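Local coordinates for protein manganese-containing pseudocatalase (Thermus thermophilus, PDB 2V8T) that probably breaks hydrogen peroxide down to water and oxygen at a dimanganese centre, at residues 18-24 with 110-116; 162-166 with 217-221. One frame throughout, in Å; residues are numbered along the deposited sequence. Where two conformers were deposited one is given.

Contact 1: 18-24 with 110-116; sequences QDPNAAA and VRNAAHF
Pro20 lays its ring across the side chain of Val110, meeting it at about a right angle, with CB of Pro20 3.6 Å from CG1 of Val110. The same proline abuts the edge of the Phe116 ring, CB reaching Phe116 CE2 at 4.1 Å, so the first turn of helix 20-26 is held against the loop that leads into helix 114-117. Further along that helix, Ala24 CB rests between Arg111 NH1 (3.7 Å) and Asn112 CB (3.9 Å). Beside the apolar patch, Asn21 OD1 takes the backbone N-H of Arg111 in a nearly straight bond (2.9 Å, 174° at the hydrogen), the donor tilted slightly from the carbonyl plane. With CG beside its own backbone N (chi1 -72°), the amide of Asn21 swings over to Arg111, and OD1 also accepts from water 1, which in turn accepts from Asn112 N. Water 2 bridges Asn112 O and His115 ND1 within 110-116, while a third water links Asn21 O to Arg111 NH1. His115 NE2 is hydrogen-bonded to Gln27 OE1, so the ring is held at both nitrogens; its CE1 meets Ala23 CB. Asp19, the N-cap, accepts from Ala22 N, and Asn112 OD1 from His115 N. The guanidinium of Arg111 bonds to the backbone O of Arg111 of the third subunit, and Asn21 ND2 to Asp109 of that subunit. With Arg111 N met by the Asn21 amide, and Asn112 N and O by waters 1 and 2, these loop groups are satisfied by a side chain and ordered water.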
# COMPACT_ATOMS: atom_id res chain seq x y z
N GLN A 18 27.21 13.69 10.84
CA GLN A 18 26.02 13.03 10.38
C GLN A 18 25.58 11.95 11.39
O GLN A 18 26.41 11.26 11.98
CB GLN A 18 26.20 12.26 9.03
CG GLN A 18 26.37 13.19 7.90
CD GLN A 18 27.03 12.52 6.69
OE1 GLN A 18 28.20 12.09 6.79
NE2 GLN A 18 26.31 12.37 5.61
N ASP A 19 24.26 11.78 11.50
CA ASP A 19 23.68 10.75 12.36
C ASP A 19 22.49 10.16 11.62
O ASP A 19 21.32 10.55 11.82
CB ASP A 19 23.29 11.30 13.71
CG ASP A 19 22.90 10.18 14.70
OD1 ASP A 19 22.54 9.06 14.26
OD2 ASP A 19 22.94 10.49 15.92
N PRO A 20 22.75 9.18 10.73
CA PRO A 20 21.69 8.61 9.91
C PRO A 20 20.55 8.03 10.73
O PRO A 20 19.38 8.26 10.42
CB PRO A 20 22.42 7.54 9.07
CG PRO A 20 23.84 8.12 8.92
CD PRO A 20 24.10 8.72 10.30
N ASN A 21 20.86 7.22 11.75
CA ASN A 21 19.78 6.58 12.48
C ASN A 21 18.95 7.59 13.29
O ASN A 21 17.75 7.40 13.48
CB ASN A 21 20.27 5.43 13.34
CG ASN A 21 20.67 4.22 12.51
OD1 ASN A 21 20.40 4.14 11.30
ND2 ASN A 21 21.26 3.23 13.18
N ALA A 22 19.57 8.68 13.77
CA ALA A 22 18.76 9.75 14.37
C ALA A 22 17.79 10.32 13.33
O ALA A 22 16.61 10.53 13.63
CB ALA A 22 19.63 10.84 14.94
N ALA A 23 18.29 10.59 12.12
CA ALA A 23 17.42 11.09 11.06
C ALA A 23 16.25 10.12 10.80
O ALA A 23 15.12 10.53 10.58
CB ALA A 23 18.22 11.31 9.79
N ALA A 24 16.56 8.81 10.77
CA ALA A 24 15.53 7.80 10.51
C ALA A 24 14.46 7.81 11.57
O ALA A 24 13.29 7.59 11.26
CB ALA A 24 16.18 6.42 10.39
N VAL A 110 23.05 1.39 7.77
CA VAL A 110 22.12 2.21 8.54
C VAL A 110 20.70 1.67 8.38
O VAL A 110 20.41 0.88 7.49
CB VAL A 110 22.20 3.70 8.12
CG1 VAL A 110 23.62 4.23 8.35
CG2 VAL A 110 21.67 3.95 6.72
N ARG A 111 19.79 2.12 9.25
CA ARG A 111 18.40 1.66 9.14
C ARG A 111 17.78 2.08 7.80
O ARG A 111 17.14 1.25 7.12
CB ARG A 111 17.55 2.18 10.28
CG ARG A 111 17.92 1.61 11.65
CD ARG A 111 17.00 2.13 12.74
NE ARG A 111 15.64 1.60 12.61
CZ ARG A 111 14.57 2.27 12.17
NH1 ARG A 111 14.56 3.58 12.07
NH2 ARG A 111 13.48 1.55 11.87
N ASN A 112 17.94 3.35 7.46
CA ASN A 112 17.25 3.94 6.31
C ASN A 112 18.25 4.22 5.20
O ASN A 112 18.90 5.26 5.14
CB ASN A 112 16.49 5.21 6.72
CG ASN A 112 15.68 5.78 5.60
OD1 ASN A 112 16.01 5.62 4.42
ND2 ASN A 112 14.60 6.50 5.93
N ALA A 113 18.41 3.24 4.32
CA ALA A 113 19.28 3.40 3.16
C ALA A 113 18.63 4.33 2.11
O ALA A 113 19.37 4.90 1.29
CB ALA A 113 19.61 2.02 2.54
N ALA A 114 17.32 4.44 2.09
CA ALA A 114 16.64 5.28 1.12
C ALA A 114 17.10 6.74 1.21
O ALA A 114 17.17 7.41 0.18
CB ALA A 114 15.13 5.19 1.27
N HIS A 115 17.41 7.22 2.42
CA HIS A 115 17.95 8.57 2.58
C HIS A 115 19.13 8.85 1.67
O HIS A 115 19.37 10.01 1.33
CB HIS A 115 18.40 8.78 4.03
CG HIS A 115 17.33 9.15 4.97
ND1 HIS A 115 17.44 8.85 6.32
CD2 HIS A 115 16.20 9.90 4.77
CE1 HIS A 115 16.38 9.42 6.89
NE2 HIS A 115 15.61 10.07 6.00
N PHE A 116 19.92 7.79 1.35
CA PHE A 116 21.16 7.91 0.60
C PHE A 116 21.05 7.43 -0.84
O PHE A 116 21.95 7.69 -1.63
CB PHE A 116 22.27 7.17 1.34
CG PHE A 116 22.53 7.74 2.69
CD1 PHE A 116 23.40 8.84 2.78
CD2 PHE A 116 21.92 7.25 3.80
CE1 PHE A 116 23.63 9.48 3.95
CE2 PHE A 116 22.12 7.91 5.04
CZ PHE A 116 22.99 9.03 5.06
O HOH W 1 19.13 5.29 9.09
O HOH W 2 19.55 7.17 7.20
O HOH W 3 16.15 5.13 13.95
O HOH W 4 13.14 6.43 8.43

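Contact 2: 162-166 with 217-221; sequences KLRVY and KIPEA
Tyr166 reaches from the last turn of helix 144-166, a helix of the ferritin-like four-helix bundle, to the start of helix 219-226, and meets three successive residues there. Ile218, at the N-cap position of helix 219-226, puts its CG2 methyl over one face of the phenol in a CH-pi contact, 3.8 Å from the ring centroid and 25° off the normal, displaced toward the rim so that its nearest ring atom is Tyr166 CZ. The hydroxyl donates to Glu220 OE1 at 2.6 Å, a short bond that enters near the plane of the ring, with ring and carboxylate 60° apart. Pro219 adds its CD beside the same oxygen, 3.5 Å from Tyr166 OH. One helical turn back from the tyrosine, Leu163 CD2 packs on Ile218 CG1 at 4.0 Å.

What sets these groups in place lies one shell out. The tyrosine ring projects across because CG stands anti to the backbone N (chi1 -179°), whereas Glu220 bends at chi2 to bring its carboxylate back to the hydroxyl. Its other oxygen, OE2, forms a salt bridge with Arg175 of helix 172-200, which would be expected to favour the charged carboxylate. Leu163 is backed by Leu182 of that helix and by Phe281 of the third subunit, whose Pro99 packs on Tyr166. A phenylalanine in place of Tyr166 would probably keep the ring under Ile218 but leave Glu220 OE1 without its hydroxyl partner. As it stands, the tyrosine hydroxyl is received on the syn lone pair of Glu220 OE1, the side facing OE2.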
# COMPACT_ATOMS: atom_id res chain seq x y z
N LYS A 162 6.56 12.45 19.61
CA LYS A 162 7.69 13.38 19.79
C LYS A 162 8.47 13.07 21.05
O LYS A 162 9.70 13.11 21.03
CB LYS A 162 7.22 14.85 19.73
CG LYS A 162 6.73 15.26 18.34
CD LYS A 162 6.89 16.70 18.03
CE LYS A 162 6.43 17.10 16.63
NZ LYS A 162 4.96 16.91 16.36
N LEU A 163 7.77 12.81 22.15
CA LEU A 163 8.43 12.47 23.41
C LEU A 163 9.30 11.21 23.25
O LEU A 163 10.43 11.15 23.75
CB LEU A 163 7.42 12.26 24.52
CG LEU A 163 6.73 13.53 25.04
CD1 LEU A 163 5.47 13.15 25.81
CD2 LEU A 163 7.66 14.34 25.91
N ARG A 164 8.74 10.18 22.61
CA ARG A 164 9.50 8.93 22.47
C ARG A 164 10.73 9.12 21.59
O ARG A 164 11.81 8.63 21.92
CB ARG A 164 8.59 7.83 21.94
CG ARG A 164 7.55 7.42 22.98
CD ARG A 164 6.44 6.56 22.37
NE ARG A 164 5.52 6.15 23.43
CZ ARG A 164 4.43 5.41 23.21
NH1 ARG A 164 4.01 5.17 21.99
NH2 ARG A 164 3.73 5.02 24.25
N VAL A 165 10.61 9.87 20.48
CA VAL A 165 11.77 10.11 19.64
C VAL A 165 12.79 10.95 20.41
O VAL A 165 14.01 10.72 20.31
CB VAL A 165 11.36 10.77 18.31
CG1 VAL A 165 12.58 11.22 17.51
CG2 VAL A 165 10.55 9.77 17.47
N TYR A 166 12.35 11.94 21.20
CA TYR A 166 13.24 12.72 22.04
C TYR A 166 14.09 11.82 22.91
O TYR A 166 15.29 12.03 23.12
CB TYR A 166 12.42 13.69 22.90
CG TYR A 166 13.26 14.54 23.80
CD1 TYR A 166 13.60 14.11 25.05
CD2 TYR A 166 13.67 15.83 23.42
CE1 TYR A 166 14.37 14.90 25.89
CE2 TYR A 166 14.42 16.63 24.24
CZ TYR A 166 14.79 16.14 25.49
OH TYR A 166 15.54 16.90 26.37
N LYS A 217 9.46 18.84 32.14
CA LYS A 217 10.46 17.81 32.36
C LYS A 217 11.39 17.62 31.16
O LYS A 217 12.35 16.84 31.24
CB LYS A 217 9.78 16.47 32.67
CG LYS A 217 8.93 16.52 33.90
CD LYS A 217 9.64 17.04 35.15
CE LYS A 217 8.66 17.34 36.31
NZ LYS A 217 9.35 17.98 37.48
N ILE A 218 11.12 18.32 30.07
CA ILE A 218 11.93 18.23 28.88
C ILE A 218 12.68 19.59 28.81
O ILE A 218 12.05 20.62 28.59
CB ILE A 218 11.05 18.06 27.64
CG1 ILE A 218 10.14 16.81 27.77
CG2 ILE A 218 11.93 18.03 26.39
CD1 ILE A 218 10.90 15.50 28.00
N PRO A 219 14.00 19.61 29.03
CA PRO A 219 14.68 20.91 29.23
C PRO A 219 14.46 21.93 28.10
O PRO A 219 14.25 23.12 28.37
CB PRO A 219 16.14 20.51 29.40
CG PRO A 219 16.13 19.15 29.86
CD PRO A 219 14.89 18.48 29.39
N GLU A 220 14.49 21.48 26.85
CA GLU A 220 14.31 22.44 25.76
C GLU A 220 12.90 22.99 25.74
O GLU A 220 12.68 24.19 25.45
CB GLU A 220 14.68 21.77 24.44
CG GLU A 220 16.16 21.42 24.29
CD GLU A 220 16.61 20.18 25.00
OE1 GLU A 220 15.76 19.40 25.54
OE2 GLU A 220 17.85 19.99 25.08
N ALA A 221 11.90 22.13 26.03
CA ALA A 221 10.54 22.61 26.10
C ALA A 221 10.36 23.60 27.26
O ALA A 221 9.68 24.61 27.11
CB ALA A 221 9.55 21.46 26.27

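Read from the N terminus, the chain enters contact 1 at 18-24, runs through helices 36-49 and 57-85, and returns at 110-116 to close a largely helical loop against helix 20-26. Helix 144-166 comes next; contact 2 opens at its end, and the chain passes through helix 172-200 before 217-221 closes a second, shorter loop. The two loops therefore follow in series, neither nesting nor crossing. The centres of contact 1 and contact 2 lie about 21 Å apart, and the nearest atoms of contacts 1 and 2 about 6 Å, without touching. Contact 1 ties the N-terminal region to the loop after helix 57-85, and contact 2 joins helix 144-166 to helix 219-226. Both also border the third subunit.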